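Local coordinates for dihydrodipicolinate synthase (Bacteroides thetaiotaomicron, PDB 4XKY), which probably acts as a Schiff-base-forming lyase of the DapA family that handles pyruvate, as dihydrodipicolinate synthases and N-acetylneuraminate lyases do, at residues Val160-Phe173 with Asp185-Ser199. Numbering follows the deposited sequence.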
loop_
_atom_site.group_PDB
_atom_site.type_symbol
_atom_site.label_atom_id
_atom_site.label_comp_id
_atom_site.label_asym_id
_atom_site.label_seq_id
_atom_site.Cartn_x
_atom_site.Cartn_y
_atom_site.Cartn_z
ATOM N N VAL A 160 2.876 -18.379 -26.003
ATOM C CA VAL A 160 2.192 -17.304 -25.283
ATOM C C VAL A 160 1.305 -16.557 -26.284
ATOM O O VAL A 160 1.809 -15.985 -27.240
ATOM C CB VAL A 160 3.223 -16.344 -24.632
ATOM C CG1 VAL A 160 2.540 -15.250 -23.830
ATOM C CG2 VAL A 160 4.147 -17.101 -23.701
ATOM N N ILE A 161 -0.015 -16.581 -26.108
ATOM C CA ILE A 161 -0.907 -16.066 -27.174
ATOM C C ILE A 161 -1.772 -14.890 -26.754
ATOM O O ILE A 161 -2.513 -14.350 -27.554
ATOM C CB ILE A 161 -1.814 -17.171 -27.779
ATOM C CG1 ILE A 161 -2.681 -17.839 -26.710
ATOM C CG2 ILE A 161 -0.961 -18.202 -28.499
ATOM C CD1 ILE A 161 -3.683 -18.874 -27.228
ATOM N N GLY A 162 -1.692 -14.470 -25.506
ATOM C CA GLY A 162 -2.525 -13.368 -25.104
ATOM C C GLY A 162 -2.247 -12.833 -23.732
ATOM O O GLY A 162 -1.347 -13.302 -23.038
ATOM N N PHE A 163 -3.049 -11.841 -23.376
ATOM C CA PHE A 163 -2.905 -11.095 -22.155
ATOM C C PHE A 163 -4.295 -10.651 -21.698
ATOM O O PHE A 163 -5.108 -10.190 -22.514
ATOM C CB PHE A 163 -2.004 -9.892 -22.435
ATOM C CG PHE A 163 -1.898 -8.910 -21.295
ATOM C CD1 PHE A 163 -1.049 -9.158 -20.229
ATOM C CD2 PHE A 163 -2.612 -7.722 -21.311
ATOM C CE1 PHE A 163 -0.946 -8.265 -19.176
ATOM C CE2 PHE A 163 -2.494 -6.813 -20.267
ATOM C CZ PHE A 163 -1.665 -7.089 -19.196
ATOM N N LYS A 164 -4.558 -10.820 -20.404
ATOM C CA LYS A 164 -5.807 -10.425 -19.743
ATOM C C LYS A 164 -5.399 -9.447 -18.644
ATOM O O LYS A 164 -4.506 -9.745 -17.846
ATOM C CB LYS A 164 -6.499 -11.660 -19.130
ATOM C CG LYS A 164 -7.813 -11.388 -18.401
ATOM C CD LYS A 164 -8.209 -12.423 -17.329
ATOM C CE LYS A 164 -8.834 -11.725 -16.101
ATOM N NZ LYS A 164 -10.108 -12.239 -15.486
ATOM N N ASP A 165 -6.031 -8.280 -18.614
ATOM C CA ASP A 165 -5.804 -7.288 -17.560
ATOM C C ASP A 165 -7.040 -7.116 -16.700
ATOM O O ASP A 165 -8.108 -6.771 -17.197
ATOM C CB ASP A 165 -5.444 -5.913 -18.138
ATOM C CG ASP A 165 -5.022 -4.914 -17.049
ATOM O OD1 ASP A 165 -4.493 -5.363 -16.017
ATOM O OD2 ASP A 165 -5.226 -3.691 -17.210
ATOM N N SER A 166 -6.872 -7.353 -15.408
ATOM C CA SER A 166 -7.922 -7.151 -14.416
ATOM C C SER A 166 -7.701 -5.905 -13.530
ATOM O O SER A 166 -8.502 -5.645 -12.652
ATOM C CB SER A 166 -8.041 -8.406 -13.541
ATOM O OG SER A 166 -8.751 -9.419 -14.240
ATOM N N SER A 167 -6.640 -5.091 -13.748
ATOM C CA SER A 167 -6.262 -3.949 -12.823
ATOM C C SER A 167 -7.282 -2.812 -12.731
ATOM O O SER A 167 -7.436 -2.156 -11.666
ATOM C CB SER A 167 -4.915 -3.299 -13.211
ATOM O OG SER A 167 -4.949 -2.741 -14.529
ATOM N N ALA A 168 -7.947 -2.565 -13.861
ATOM C CA ALA A 168 -8.945 -1.500 -13.987
ATOM C C ALA A 168 -8.308 -0.132 -14.342
ATOM O O ALA A 168 -8.993 0.896 -14.405
ATOM C CB ALA A 168 -9.771 -1.403 -12.711
ATOM N N ASN A 169 -6.989 -0.151 -14.547
ATOM C CA ASN A 169 -6.153 0.979 -14.958
ATOM C C ASN A 169 -5.955 1.026 -16.468
ATOM O O ASN A 169 -5.157 0.263 -17.022
ATOM C CB ASN A 169 -4.791 0.889 -14.277
ATOM C CG ASN A 169 -3.899 2.069 -14.622
ATOM O OD1 ASN A 169 -3.960 2.591 -15.722
ATOM N ND2 ASN A 169 -3.089 2.507 -13.681
ATOM N N THR A 170 -6.670 1.932 -17.128
ATOM C CA THR A 170 -6.673 1.969 -18.584
ATOM C C THR A 170 -5.538 2.761 -19.205
ATOM O O THR A 170 -5.287 2.623 -20.392
ATOM C CB THR A 170 -8.029 2.455 -19.154
ATOM O OG1 THR A 170 -8.599 3.411 -18.258
ATOM C CG2 THR A 170 -8.973 1.278 -19.305
ATOM N N VAL A 171 -4.838 3.564 -18.415
ATOM C CA VAL A 171 -3.580 4.147 -18.866
ATOM C C VAL A 171 -2.608 2.999 -19.116
ATOM O O VAL A 171 -1.968 2.907 -20.164
ATOM C CB VAL A 171 -2.969 5.076 -17.802
ATOM C CG1 VAL A 171 -1.533 5.466 -18.162
ATOM C CG2 VAL A 171 -3.832 6.313 -17.648
ATOM N N TYR A 172 -2.507 2.128 -18.117
ATOM C CA TYR A 172 -1.638 0.947 -18.202
ATOM C C TYR A 172 -2.071 0.050 -19.357
ATOM O O TYR A 172 -1.242 -0.364 -20.157
ATOM C CB TYR A 172 -1.624 0.169 -16.885
ATOM C CG TYR A 172 -0.997 -1.202 -17.006
ATOM C CD1 TYR A 172 0.384 -1.345 -17.027
ATOM C CD2 TYR A 172 -1.784 -2.351 -17.123
ATOM C CE1 TYR A 172 0.973 -2.588 -17.140
ATOM C CE2 TYR A 172 -1.195 -3.614 -17.221
ATOM C CZ TYR A 172 0.180 -3.723 -17.237
ATOM O OH TYR A 172 0.787 -4.959 -17.359
ATOM N N PHE A 173 -3.363 -0.212 -19.487
ATOM C CA PHE A 173 -3.820 -1.084 -20.571
ATOM C C PHE A 173 -3.478 -0.536 -21.963
ATOM O O PHE A 173 -3.098 -1.298 -22.843
ATOM C CB PHE A 173 -5.317 -1.357 -20.499
ATOM C CG PHE A 173 -5.768 -2.449 -21.440
ATOM C CD1 PHE A 173 -5.622 -3.788 -21.096
ATOM C CD2 PHE A 173 -6.288 -2.141 -22.691
ATOM C CE1 PHE A 173 -6.041 -4.801 -21.963
ATOM C CE2 PHE A 173 -6.693 -3.141 -23.564
ATOM C CZ PHE A 173 -6.560 -4.478 -23.205
ATOM N N ASP A 185 -2.180 -10.534 -33.857
ATOM C CA ASP A 185 -2.633 -11.885 -33.491
ATOM C C ASP A 185 -2.678 -12.190 -31.981
ATOM O O ASP A 185 -3.262 -13.193 -31.584
ATOM C CB ASP A 185 -1.721 -12.936 -34.131
ATOM C CG ASP A 185 -1.962 -13.116 -35.614
ATOM O OD1 ASP A 185 -2.933 -12.549 -36.168
ATOM O OD2 ASP A 185 -1.160 -13.856 -36.220
ATOM N N PHE A 186 -2.025 -11.354 -31.177
ATOM C CA PHE A 186 -1.880 -11.538 -29.732
ATOM C C PHE A 186 -3.091 -10.967 -29.064
ATOM O O PHE A 186 -3.391 -9.796 -29.242
ATOM C CB PHE A 186 -0.637 -10.783 -29.249
ATOM C CG PHE A 186 -0.323 -10.948 -27.778
ATOM C CD1 PHE A 186 0.410 -12.040 -27.320
ATOM C CD2 PHE A 186 -0.693 -9.976 -26.869
ATOM C CE1 PHE A 186 0.730 -12.170 -25.978
ATOM C CE2 PHE A 186 -0.367 -10.090 -25.521
ATOM C CZ PHE A 186 0.347 -11.192 -25.077
ATOM N N SER A 187 -3.784 -11.790 -28.291
ATOM C CA SER A 187 -5.129 -11.453 -27.867
ATOM C C SER A 187 -5.010 -10.564 -26.624
ATOM O O SER A 187 -4.304 -10.900 -25.673
ATOM C CB SER A 187 -5.941 -12.732 -27.633
ATOM O OG SER A 187 -7.203 -12.431 -27.087
ATOM N N MET A 188 -5.643 -9.395 -26.684
ATOM C CA MET A 188 -5.630 -8.406 -25.598
ATOM C C MET A 188 -7.045 -8.283 -25.015
ATOM O O MET A 188 -7.956 -7.753 -25.675
ATOM C CB MET A 188 -5.162 -7.033 -26.090
ATOM C CG MET A 188 -3.707 -6.953 -26.557
ATOM S SD MET A 188 -2.576 -6.992 -25.158
ATOM C CE MET A 188 -2.905 -5.369 -24.480
ATOM N N LEU A 189 -7.199 -8.750 -23.776
ATOM C CA LEU A 189 -8.493 -8.844 -23.103
ATOM C C LEU A 189 -8.583 -8.018 -21.815
ATOM O O LEU A 189 -7.600 -7.872 -21.076
ATOM C CB LEU A 189 -8.794 -10.307 -22.791
ATOM C CG LEU A 189 -8.651 -11.290 -23.955
ATOM C CD1 LEU A 189 -8.686 -12.729 -23.443
ATOM C CD2 LEU A 189 -9.718 -11.058 -25.018
ATOM N N VAL A 190 -9.760 -7.447 -21.556
ATOM C CA VAL A 190 -10.000 -6.679 -20.325
ATOM C C VAL A 190 -11.047 -7.380 -19.470
ATOM O O VAL A 190 -12.101 -7.779 -19.960
ATOM C CB VAL A 190 -10.485 -5.244 -20.613
ATOM C CG1 VAL A 190 -9.313 -4.348 -20.991
ATOM C CG2 VAL A 190 -11.534 -5.253 -21.711
ATOM N N GLY A 191 -10.746 -7.513 -18.184
ATOM C CA GLY A 191 -11.604 -8.226 -17.241
ATOM C C GLY A 191 -12.819 -7.421 -16.855
ATOM O O GLY A 191 -13.947 -7.869 -17.056
ATOM N N PRO A 192 -12.602 -6.227 -16.293
ATOM C CA PRO A 192 -13.710 -5.507 -15.701
ATOM C C PRO A 192 -14.710 -5.049 -16.724
ATOM O O PRO A 192 -14.338 -4.365 -17.672
ATOM C CB PRO A 192 -13.030 -4.316 -15.026
ATOM C CG PRO A 192 -11.681 -4.833 -14.705
ATOM C CD PRO A 192 -11.313 -5.637 -15.906
ATOM N N GLU A 193 -15.977 -5.413 -16.520
ATOM C CA GLU A 193 -16.992 -5.207 -17.547
ATOM C C GLU A 193 -17.353 -3.752 -17.756
ATOM O O GLU A 193 -17.811 -3.394 -18.837
ATOM C CB GLU A 193 -18.255 -6.058 -17.291
ATOM C CG GLU A 193 -19.045 -5.742 -16.022
ATOM C CD GLU A 193 -19.727 -6.972 -15.421
ATOM O OE1 GLU A 193 -20.906 -6.883 -15.027
ATOM O OE2 GLU A 193 -19.081 -8.035 -15.334
ATOM N N GLU A 194 -17.141 -2.914 -16.732
ATOM C CA GLU A 194 -17.514 -1.507 -16.816
ATOM C C GLU A 194 -16.699 -0.745 -17.896
ATOM O O GLU A 194 -17.126 0.283 -18.389
ATOM C CB GLU A 194 -17.385 -0.849 -15.437
ATOM C CG GLU A 194 -18.323 -1.453 -14.372
ATOM C CD GLU A 194 -17.710 -2.601 -13.603
ATOM O OE1 GLU A 194 -16.661 -3.159 -14.043
ATOM O OE2 GLU A 194 -18.277 -2.925 -12.537
ATOM N N ILE A 195 -15.550 -1.283 -18.295
ATOM C CA ILE A 195 -14.684 -0.613 -19.261
ATOM C C ILE A 195 -14.430 -1.448 -20.523
ATOM O O ILE A 195 -13.500 -1.159 -21.291
ATOM C CB ILE A 195 -13.326 -0.260 -18.631
ATOM C CG1 ILE A 195 -12.652 -1.504 -18.035
ATOM C CG2 ILE A 195 -13.517 0.835 -17.609
ATOM C CD1 ILE A 195 -11.186 -1.312 -17.680
ATOM N N MET A 196 -15.248 -2.473 -20.721
ATOM C CA MET A 196 -15.138 -3.320 -21.902
ATOM C C MET A 196 -15.450 -2.523 -23.147
ATOM O O MET A 196 -14.723 -2.609 -24.138
ATOM C CB MET A 196 -16.100 -4.505 -21.809
ATOM C CG MET A 196 -16.045 -5.497 -22.963
ATOM S SD MET A 196 -17.299 -5.174 -24.242
ATOM C CE MET A 196 -18.828 -5.589 -23.412
ATOM N N ALA A 197 -16.555 -1.783 -23.114
ATOM C CA ALA A 197 -16.989 -1.035 -24.288
ATOM C C ALA A 197 -15.930 -0.022 -24.701
ATOM O O ALA A 197 -15.595 0.092 -25.880
ATOM C CB ALA A 197 -18.311 -0.338 -24.029
ATOM N N GLU A 198 -15.366 0.698 -23.735
ATOM C CA GLU A 198 -14.428 1.732 -24.119
ATOM C C GLU A 198 -13.111 1.102 -24.603
ATOM O O GLU A 198 -12.493 1.602 -25.535
ATOM C CB GLU A 198 -14.239 2.746 -23.001
ATOM C CG GLU A 198 -13.281 2.339 -21.912
ATOM C CD GLU A 198 -13.392 3.277 -20.727
ATOM O OE1 GLU A 198 -12.376 3.923 -20.370
ATOM O OE2 GLU A 198 -14.510 3.379 -20.176
ATOM N N SER A 199 -12.710 -0.012 -23.998
ATOM C CA SER A 199 -11.477 -0.674 -24.402
ATOM C C SER A 199 -11.660 -1.287 -25.784
ATOM O O SER A 199 -10.769 -1.192 -26.617
ATOM C CB SER A 199 -11.077 -1.747 -23.401
ATOM O OG SER A 199 -11.062 -1.236 -22.076
HETATM O O HOH W 1 -3.382 -15.056 -29.973
#
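Ile161 O takes two donors, the backbone N of Ser187 at 3.0 Å and a water that also donates to Asp185 O, tying the start of strand 187-190 to strand 160-165. From there the parallel ladder runs through Phe163 N to Ser187 O (2.8 Å), Leu189 N to Phe163 O, Asp165 N to Leu189 O and Gly191 N to Asp165 O. Phe186 lays one ring face over Gly162, whose CA lies 3.7 Å from the ring centroid; with CG anti to the backbone N (chi1 -177°), the ring reaches forward over the neighbouring strand, and its CE2 touches Phe163 CB at 3.5 Å. An alanine in place of Phe186 would probably leave Gly162 CA without its CH-pi partner and open a gap beside Phe163 CB. Further along, the bent chain of Met188 brings SD obliquely to the Phe163 ring, a Met-aromatic contact, while its CE lies over one face of Phe173. In one of its two conformers, Val190 CG1 sits over the opposite face, 3.5 Å from the Phe173 centroid. Thr170 CG2 and Ile195 CD1 meet tip to tip at 3.8 Å. This is one beta-alpha-beta unit of the TIM barrel: Lys164, the predicted Schiff-base residue, and Leu189 share one sheet face, with Tyr136 near the lysine, whereas Phe163 and Met188 lie on the other, packing against helices 148-154 and 170-180 respectively, and strands 133-137 and 206-207 flank the pair.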